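Local coordinates for AbiEi antitoxin C-terminal domain-containing protein (Mycobacterium tuberculosis, PDB 1ZEL) that is of uncharacterised function but probably binds DNA through a winged-helix domain, and is related to AbiEi-type antitoxins, at residues D37-L42 with R49-A54; K70-F75 with L90-A95. All coordinates share one frame; numbering follows the deposited sequence.

Contact 1 (37-42 with 49-54) pairs two successive helices of the winged-helix domain, whereas contact 2 (70-75 with 90-95) sets a strand of that domain's sheet against helix 88-96. They have no element in common, and their centres lie 16 Å apart. Contact 1 is partly buried and far out, about 32 Å from the centre of the chain; contact 2 is smaller but buried, about 17 Å from that centre. A leucine, a proline and an alanine carry most of contact 1, while contact 2 is dominated by Thr72 and Ser92, whose hydroxyls bond to nearby backbone carbonyls (Val69 and Pro89) rather than to each other. Lys35 connects the two regions, pairing with Gly71 and Asp52.

Contact 1: residues D37-L42 with R49-A54; sequences DLTQRL and RDPDSA
Leu42 reaches from helix 35-44 into the angle formed where the chain enters helix 51-61, meeting Pro51 and Ala54. From CB, which leaves the backbone in the direction of the second segment, CG turns anti to the carbonyl carbon (chi1 -72°), and CD1 then continues the extended chain, anti to CA (chi2 167°). This terminal methyl does most of the touching. Leu42 CD1 presses on Ala54 CB at 3.5 Å and also lies against Pro51 CA, 3.8 Å away. The other branch, CD2, meets the same alanine methyl from a little farther off, with Leu42 CD2 to Ala54 CB at 3.9 Å, so the fork straddles Ala54 CB. Trp17 adjoins both Leu42 and Ala54, and Val21 of helix 19-28 adds to the apolar cover of Leu42.

One turn back, Thr39 lies obliquely against the CB-CG side of Pro51. Thr39 OG1 approaches Pro51 CB to 3.5 Å, and the methyl Thr39 CG2 meets Pro51 CG at 3.8 Å. The hydroxyl is engaged in its own helix by a hydrogen bond with Lys35 O, so it adds bulk here without a polar partner in segment 49-54.

Pro51 opens helix 51-61 immediately after the N-cap, Asp50. Asp50 OD2 accepts Ser53 N at 2.9 Å in a fairly straight capping bond, with the donor on the anti side of the carboxylate and somewhat out of its plane. Asp52 OD1 forms a salt bridge with Lys35 NZ.

The two helices, those expected to form the helix-turn-helix, thus meet through van der Waals contact alone within these segments; the fit of Leu42 and Thr39 against Pro51 and Ala54 probably contributes to how they are set, while the Asp50 cap defines the start of the second.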
ATOM      1  N   ASP A  37       0.524  26.767  -0.421  1.00 21.52           N
ATOM      2  CA  ASP A  37       0.428  26.962   1.018  1.00 21.88           C
ATOM      3  C   ASP A  37       1.620  27.793   1.494  1.00 21.67           C
ATOM      4  O   ASP A  37       1.475  28.742   2.271  1.00 22.35           O
ATOM      5  CB  ASP A  37       0.387  25.582   1.722  1.00 21.65           C
ATOM      6  CG  ASP A  37       0.301  25.670   3.261  1.00 28.18           C
ATOM      7  OD1 ASP A  37      -0.085  26.729   3.801  1.00 36.15           O
ATOM      8  OD2 ASP A  37       0.615  24.657   3.946  1.00 28.05           O
ATOM      9  N   LEU A  38       2.810  27.443   1.050  1.00 21.30           N
ATOM     10  CA  LEU A  38       3.979  28.234   1.426  1.00 21.22           C
ATOM     11  C   LEU A  38       3.902  29.661   0.889  1.00 19.93           C
ATOM     12  O   LEU A  38       4.229  30.603   1.613  1.00 20.43           O
ATOM     13  CB  LEU A  38       5.286  27.559   0.979  1.00 22.17           C
ATOM     14  CG  LEU A  38       6.407  28.209   1.791  1.00 28.28           C
ATOM     15  CD1 LEU A  38       6.681  27.421   3.078  1.00 27.18           C
ATOM     16  CD2 LEU A  38       7.619  28.397   0.965  1.00 37.55           C
ATOM     17  N   THR A  39       3.474  29.831  -0.368  1.00 19.96           N
ATOM     18  CA  THR A  39       3.331  31.172  -0.971  1.00 19.50           C
ATOM     19  C   THR A  39       2.416  32.083  -0.133  1.00 19.43           C
ATOM     20  O   THR A  39       2.748  33.250   0.118  1.00 19.85           O
ATOM     21  CB  THR A  39       2.788  31.099  -2.441  1.00 19.35           C
ATOM     22  OG1 THR A  39       3.693  30.335  -3.251  1.00 18.43           O
ATOM     23  CG2 THR A  39       2.664  32.476  -3.052  1.00 18.76           C
ATOM     24  N   GLN A  40       1.259  31.555   0.270  1.00 19.86           N
ATOM     25  CA  GLN A  40       0.304  32.274   1.085  1.00 19.86           C
ATOM     26  C   GLN A  40       0.901  32.626   2.454  1.00 19.64           C
ATOM     27  O   GLN A  40       0.719  33.730   2.942  1.00 18.75           O
ATOM     28  CB  GLN A  40      -0.983  31.445   1.239  1.00 21.07           C
ATOM     29  CG  GLN A  40      -2.036  32.010   2.200  1.00 24.78           C
ATOM     30  CD  GLN A  40      -2.490  33.417   1.869  1.00 35.96           C
ATOM     31  OE1 GLN A  40      -2.251  33.927   0.767  1.00 37.78           O
ATOM     32  NE2 GLN A  40      -3.170  34.054   2.824  1.00 35.81           N
ATOM     33  N   ARG A  41       1.615  31.689   3.061  1.00 19.38           N
ATOM     34  CA  ARG A  41       2.231  31.910   4.368  1.00 20.17           C
ATOM     35  C   ARG A  41       3.344  32.981   4.287  1.00 20.60           C
ATOM     36  O   ARG A  41       3.526  33.783   5.205  1.00 20.19           O
ATOM     37  CB  ARG A  41       2.834  30.604   4.884  1.00 19.50           C
ATOM     38  CG  ARG A  41       1.776  29.593   5.311  1.00 21.68           C
ATOM     39  CD  ARG A  41       2.409  28.312   5.852  1.00 22.11           C
ATOM     40  NE  ARG A  41       1.380  27.367   6.291  1.00 19.53           N
ATOM     41  CZ  ARG A  41       0.810  27.360   7.496  1.00 23.44           C
ATOM     42  NH1 ARG A  41       1.144  28.244   8.430  1.00 25.42           N
ATOM     43  NH2 ARG A  41      -0.102  26.446   7.782  1.00 24.18           N
ATOM     44  N   LEU A  42       4.080  33.012   3.186  1.00 21.83           N
ATOM     45  CA  LEU A  42       5.060  34.085   3.013  1.00 23.19           C
ATOM     46  C   LEU A  42       4.391  35.456   3.021  1.00 24.47           C
ATOM     47  O   LEU A  42       4.828  36.360   3.751  1.00 24.93           O
ATOM     48  CB  LEU A  42       5.851  33.893   1.721  1.00 23.81           C
ATOM     49  CG  LEU A  42       6.845  32.732   1.801  1.00 24.36           C
ATOM     50  CD1 LEU A  42       7.305  32.464   0.374  1.00 28.05           C
ATOM     51  CD2 LEU A  42       8.002  33.129   2.695  1.00 22.39           C
ATOM     52  N   ARG A  49       9.624  37.855  -0.287  1.00 27.32           N
ATOM     53  CA  ARG A  49      10.498  36.928  -1.020  1.00 28.81           C
ATOM     54  C   ARG A  49       9.782  36.176  -2.124  1.00 28.91           C
ATOM     55  O   ARG A  49       8.628  35.764  -1.957  1.00 29.16           O
ATOM     56  CB  ARG A  49      11.089  35.882  -0.077  1.00 28.12           C
ATOM     57  CG  ARG A  49      12.359  36.293   0.544  1.00 33.33           C
ATOM     58  CD  ARG A  49      13.535  35.754  -0.230  1.00 39.33           C
ATOM     59  NE  ARG A  49      14.637  35.649   0.702  1.00 46.51           N
ATOM     60  CZ  ARG A  49      15.501  34.654   0.745  1.00 44.96           C
ATOM     61  NH1 ARG A  49      15.421  33.636  -0.107  1.00 44.98           N
ATOM     62  NH2 ARG A  49      16.454  34.695   1.654  1.00 47.03           N
ATOM     63  N   ASP A  50      10.479  35.993  -3.243  1.00 29.20           N
ATOM     64  CA  ASP A  50      10.028  35.067  -4.272  1.00 29.34           C
ATOM     65  C   ASP A  50       9.797  33.707  -3.603  1.00 28.80           C
ATOM     66  O   ASP A  50      10.672  33.239  -2.864  1.00 28.39           O
ATOM     67  CB  ASP A  50      11.092  34.949  -5.352  1.00 29.48           C
ATOM     68  CG  ASP A  50      10.771  33.868  -6.357  1.00 33.15           C
ATOM     69  OD1 ASP A  50       9.815  34.050  -7.144  1.00 35.17           O
ATOM     70  OD2 ASP A  50      11.476  32.839  -6.346  1.00 35.94           O
ATOM     71  N   PRO A  51       8.612  33.090  -3.811  1.00 28.25           N
ATOM     72  CA  PRO A  51       8.319  31.785  -3.209  1.00 27.80           C
ATOM     73  C   PRO A  51       9.376  30.720  -3.511  1.00 27.25           C
ATOM     74  O   PRO A  51       9.824  30.045  -2.594  1.00 26.75           O
ATOM     75  CB  PRO A  51       6.963  31.414  -3.815  1.00 27.57           C
ATOM     76  CG  PRO A  51       6.339  32.744  -4.105  1.00 28.33           C
ATOM     77  CD  PRO A  51       7.463  33.599  -4.583  1.00 28.84           C
ATOM     78  N   ASP A  52       9.790  30.590  -4.774  1.00 26.65           N
ATOM     79  CA  ASP A  52      10.820  29.622  -5.150  1.00 26.14           C
ATOM     80  C   ASP A  52      12.129  29.830  -4.384  1.00 24.83           C
ATOM     81  O   ASP A  52      12.718  28.879  -3.850  1.00 24.44           O
ATOM     82  CB  ASP A  52      11.065  29.689  -6.664  1.00 26.77           C
ATOM     83  CG  ASP A  52       9.961  29.029  -7.451  1.00 30.05           C
ATOM     84  OD1 ASP A  52       9.194  28.258  -6.844  1.00 39.23           O
ATOM     85  OD2 ASP A  52       9.870  29.264  -8.668  1.00 39.82           O
ATOM     86  N   SER A  53      12.575  31.079  -4.345  1.00 23.60           N
ATOM     87  CA  SER A  53      13.718  31.483  -3.536  1.00 24.00           C
ATOM     88  C   SER A  53      13.585  31.158  -2.054  1.00 23.52           C
ATOM     89  O   SER A  53      14.515  30.652  -1.447  1.00 22.60           O
ATOM     90  CB  SER A  53      13.937  32.980  -3.666  1.00 23.90           C
ATOM     91  OG  SER A  53      15.120  33.356  -2.991  1.00 27.92           O
ATOM     92  N   ALA A  54      12.443  31.504  -1.469  1.00 24.52           N
ATOM     93  CA  ALA A  54      12.142  31.179  -0.066  1.00 24.69           C
ATOM     94  C   ALA A  54      12.265  29.685   0.183  1.00 25.38           C
ATOM     95  O   ALA A  54      12.926  29.249   1.145  1.00 25.60           O
ATOM     96  CB  ALA A  54      10.730  31.655   0.283  1.00 24.20           C
TER

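Contact 2: residues K70-F75 with L90-A95. With FMT (formic acid), chain M.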
ATOM      1  N   LYS A  70       5.569  16.966  -7.655  1.00 18.78           N
ATOM      2  CA  LYS A  70       5.936  18.360  -7.899  1.00 19.75           C
ATOM      3  C   LYS A  70       5.079  19.316  -7.079  1.00 19.61           C
ATOM      4  O   LYS A  70       3.848  19.210  -7.058  1.00 20.22           O
ATOM      5  CB  LYS A  70       5.816  18.699  -9.387  1.00 19.98           C
ATOM      6  N   GLY A  71       5.729  20.259  -6.413  1.00 20.10           N
ATOM      7  CA  GLY A  71       5.010  21.315  -5.717  1.00 19.13           C
ATOM      8  C   GLY A  71       4.612  20.935  -4.303  1.00 19.21           C
ATOM      9  O   GLY A  71       3.699  21.537  -3.739  1.00 19.11           O
ATOM     10  N   THR A  72       5.292  19.929  -3.741  1.00 18.72           N
ATOM     11  CA  THR A  72       5.045  19.470  -2.372  1.00 17.71           C
ATOM     12  C   THR A  72       6.357  19.309  -1.593  1.00 18.50           C
ATOM     13  O   THR A  72       7.406  18.955  -2.167  1.00 18.13           O
ATOM     14  CB  THR A  72       4.286  18.126  -2.337  1.00 17.38           C
ATOM     15  OG1 THR A  72       5.098  17.100  -2.912  1.00 16.60           O
ATOM     16  CG2 THR A  72       2.987  18.224  -3.114  1.00 16.26           C
ATOM     17  N   TRP A  73       6.271  19.561  -0.279  1.00 19.18           N
ATOM     18  CA  TRP A  73       7.396  19.475   0.629  1.00 19.64           C
ATOM     19  C   TRP A  73       6.885  18.937   1.935  1.00 19.69           C
ATOM     20  O   TRP A  73       5.704  19.075   2.245  1.00 20.63           O
ATOM     21  CB  TRP A  73       8.012  20.866   0.879  1.00 20.95           C
ATOM     22  CG  TRP A  73       8.722  21.373  -0.297  1.00 18.77           C
ATOM     23  CD1 TRP A  73      10.059  21.254  -0.568  1.00 25.42           C
ATOM     24  CD2 TRP A  73       8.140  22.048  -1.395  1.00 20.62           C
ATOM     25  NE1 TRP A  73      10.342  21.822  -1.792  1.00 28.18           N
ATOM     26  CE2 TRP A  73       9.177  22.307  -2.327  1.00 24.21           C
ATOM     27  CE3 TRP A  73       6.837  22.462  -1.693  1.00 21.66           C
ATOM     28  CZ2 TRP A  73       8.954  22.991  -3.534  1.00 26.00           C
ATOM     29  CZ3 TRP A  73       6.613  23.123  -2.907  1.00 23.90           C
ATOM     30  CH2 TRP A  73       7.667  23.372  -3.814  1.00 25.50           C
ATOM     31  N   ALA A  74       7.780  18.338   2.708  1.00 19.65           N
ATOM     32  CA  ALA A  74       7.514  18.016   4.094  1.00 19.41           C
ATOM     33  C   ALA A  74       8.166  19.066   4.996  1.00 20.31           C
ATOM     34  O   ALA A  74       9.331  19.443   4.797  1.00 20.21           O
ATOM     35  CB  ALA A  74       8.061  16.600   4.443  1.00 19.92           C
ATOM     36  N   PHE A  75       7.405  19.540   5.980  1.00 20.13           N
ATOM     37  CA  PHE A  75       7.934  20.417   7.024  1.00 19.83           C
ATOM     38  C   PHE A  75       8.483  19.533   8.141  1.00 19.76           C
ATOM     39  O   PHE A  75       7.789  18.666   8.633  1.00 18.84           O
ATOM     40  CB  PHE A  75       6.814  21.323   7.556  1.00 20.05           C
ATOM     41  CG  PHE A  75       7.226  22.216   8.709  1.00 19.90           C
ATOM     42  CD1 PHE A  75       8.210  23.194   8.537  1.00 21.09           C
ATOM     43  CD2 PHE A  75       6.655  22.051   9.968  1.00 15.71           C
ATOM     44  CE1 PHE A  75       8.595  24.002   9.586  1.00 20.72           C
ATOM     45  CE2 PHE A  75       7.016  22.865  11.023  1.00 15.87           C
ATOM     46  CZ  PHE A  75       7.997  23.861  10.824  1.00 16.76           C
ATOM     47  N   LEU A  90       2.903   9.127  -0.957  1.00 21.93           N
ATOM     48  CA  LEU A  90       1.498   9.011  -1.344  1.00 21.55           C
ATOM     49  C   LEU A  90       0.656  10.170  -0.831  1.00 22.85           C
ATOM     50  O   LEU A  90      -0.236  10.667  -1.528  1.00 23.34           O
ATOM     51  CB  LEU A  90       0.922   7.676  -0.873  1.00 20.75           C
ATOM     52  CG  LEU A  90       1.508   6.468  -1.604  1.00 21.37           C
ATOM     53  CD1 LEU A  90       1.017   5.194  -0.958  1.00 18.75           C
ATOM     54  CD2 LEU A  90       1.143   6.496  -3.095  1.00 20.37           C
ATOM     55  N   ARG A  91       0.906  10.585   0.407  1.00 22.90           N
ATOM     56  CA  ARG A  91       0.245  11.782   0.923  1.00 22.64           C
ATOM     57  C   ARG A  91       0.607  12.997   0.078  1.00 22.44           C
ATOM     58  O   ARG A  91      -0.222  13.883  -0.096  1.00 23.24           O
ATOM     59  CB  ARG A  91       0.620  12.026   2.388  1.00 22.83           C
ATOM     60  CG  ARG A  91       0.330  10.813   3.287  1.00 22.55           C
ATOM     61  CD  ARG A  91       0.430  11.188   4.747  1.00 22.09           C
ATOM     62  NE  ARG A  91       0.847  10.048   5.562  1.00 23.79           N
ATOM     63  CZ  ARG A  91       0.025   9.096   6.015  1.00 25.75           C
ATOM     64  NH1 ARG A  91      -1.273   9.143   5.756  1.00 21.62           N
ATOM     65  NH2 ARG A  91       0.509   8.095   6.746  1.00 26.59           N
ATOM     66  N   SER A  92       1.836  13.074  -0.428  1.00 21.66           N
ATOM     67  CA  SER A  92       2.163  14.217  -1.308  1.00 22.67           C
ATOM     68  C   SER A  92       1.370  14.215  -2.615  1.00 22.40           C
ATOM     69  O   SER A  92       1.025  15.282  -3.170  1.00 21.88           O
ATOM     70  CB  SER A  92       3.672  14.324  -1.569  1.00 23.75           C
ATOM     71  OG  SER A  92       4.100  13.541  -2.662  1.00 24.85           O
ATOM     72  N   TRP A  93       1.077  13.021  -3.115  1.00 22.25           N
ATOM     73  CA  TRP A  93       0.179  12.881  -4.252  1.00 23.14           C
ATOM     74  C   TRP A  93      -1.240  13.369  -3.946  1.00 23.95           C
ATOM     75  O   TRP A  93      -1.800  14.181  -4.712  1.00 24.66           O
ATOM     76  CB  TRP A  93       0.205  11.437  -4.758  1.00 23.69           C
ATOM     77  CG  TRP A  93      -0.503  11.217  -6.101  1.00 23.97           C
ATOM     78  CD1 TRP A  93      -1.016  12.162  -6.934  1.00 26.93           C
ATOM     79  CD2 TRP A  93      -0.702   9.957  -6.744  1.00 26.80           C
ATOM     80  NE1 TRP A  93      -1.561  11.564  -8.057  1.00 30.28           N
ATOM     81  CE2 TRP A  93      -1.371  10.205  -7.960  1.00 30.31           C
ATOM     82  CE3 TRP A  93      -0.371   8.637  -6.408  1.00 27.32           C
ATOM     83  CZ2 TRP A  93      -1.737   9.174  -8.837  1.00 27.62           C
ATOM     84  CZ3 TRP A  93      -0.722   7.613  -7.286  1.00 21.75           C
ATOM     85  CH2 TRP A  93      -1.408   7.884  -8.473  1.00 26.31           C
ATOM     86  N   LEU A  94      -1.822  12.918  -2.831  1.00 23.85           N
ATOM     87  CA  LEU A  94      -3.164  13.389  -2.422  1.00 24.37           C
ATOM     88  C   LEU A  94      -3.221  14.900  -2.203  1.00 25.00           C
ATOM     89  O   LEU A  94      -4.280  15.538  -2.398  1.00 25.04           O
ATOM     90  CB  LEU A  94      -3.608  12.693  -1.140  1.00 24.26           C
ATOM     91  CG  LEU A  94      -3.926  11.221  -1.321  1.00 24.61           C
ATOM     92  CD1 LEU A  94      -3.998  10.545   0.053  1.00 26.31           C
ATOM     93  CD2 LEU A  94      -5.209  11.047  -2.113  1.00 28.37           C
ATOM     94  N   ALA A  95      -2.082  15.469  -1.799  1.00 25.43           N
ATOM     95  CA  ALA A  95      -1.971  16.921  -1.587  1.00 26.04           C
ATOM     96  C   ALA A  95      -2.182  17.697  -2.877  1.00 26.69           C
ATOM     97  O   ALA A  95      -2.750  18.792  -2.862  1.00 27.68           O
ATOM     98  CB  ALA A  95      -0.627  17.261  -0.980  1.00 24.94           C
TER
HETATM   99  C   FMT M 716       5.189  14.360 -10.741  1.00 45.80           C
HETATM  100  O1  FMT M 716       4.996  15.142  -9.807  1.00 44.47           O
HETATM  101  O2  FMT M 716       5.962  13.398 -10.707  1.00 46.48           O
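Thr72 and Ser92 face each other with similar first torsions: in each residue the hydroxyl sits between the backbone N and the carbonyl carbon (chi1 65° for Thr72, 87° for Ser92). In Thr72 this leaves the methyl CG2 anti to the carbonyl carbon and turned to the helix backbone, where Thr72 CG2 lies 3.5 Å from Ser92 O. Thr72 OG1 in turn rests against Ser92 CB at 3.4 Å, and the two CB atoms of Thr72 and Ser92 are 3.9 Å apart. The hydroxyls themselves do not pair, since Thr72 OG1 and Ser92 OG stand 3.7 Å from each other. Each is instead satisfied on its own side, Thr72 OG1 by Val69 O and Ser92 OG by Pro89 O, which lets two polar side chains pack closely in a buried place. Ala95, one turn on along helix 88-96, adds a looser methyl contact, Ala95 CB lying 4.3 Å from Thr72 CG2.

Just before the strand, Lys70 N gives a nearly straight hydrogen bond of 2.9 Å to O1 of a formic acid molecule, probably from the crystallisation liquor, which also bonds to Gly137 N. Gly71 pairs through its backbone with Lys35. Trp73 CB leaves the strand away from the helix, and its side chain touches Leu64 and Gln66 of strand 64-66.

Helix 88-96, which falls in the AbiEi C-terminal family region, thus packs on the Thr72 side of a three-stranded antiparallel sheet. Strands 64-66 and 72-75, which follow helix 51-61, form a hairpin consistent with the wing of a winged-helix fold, and strand 33-34, which lies before helix 35-44, completes the sheet.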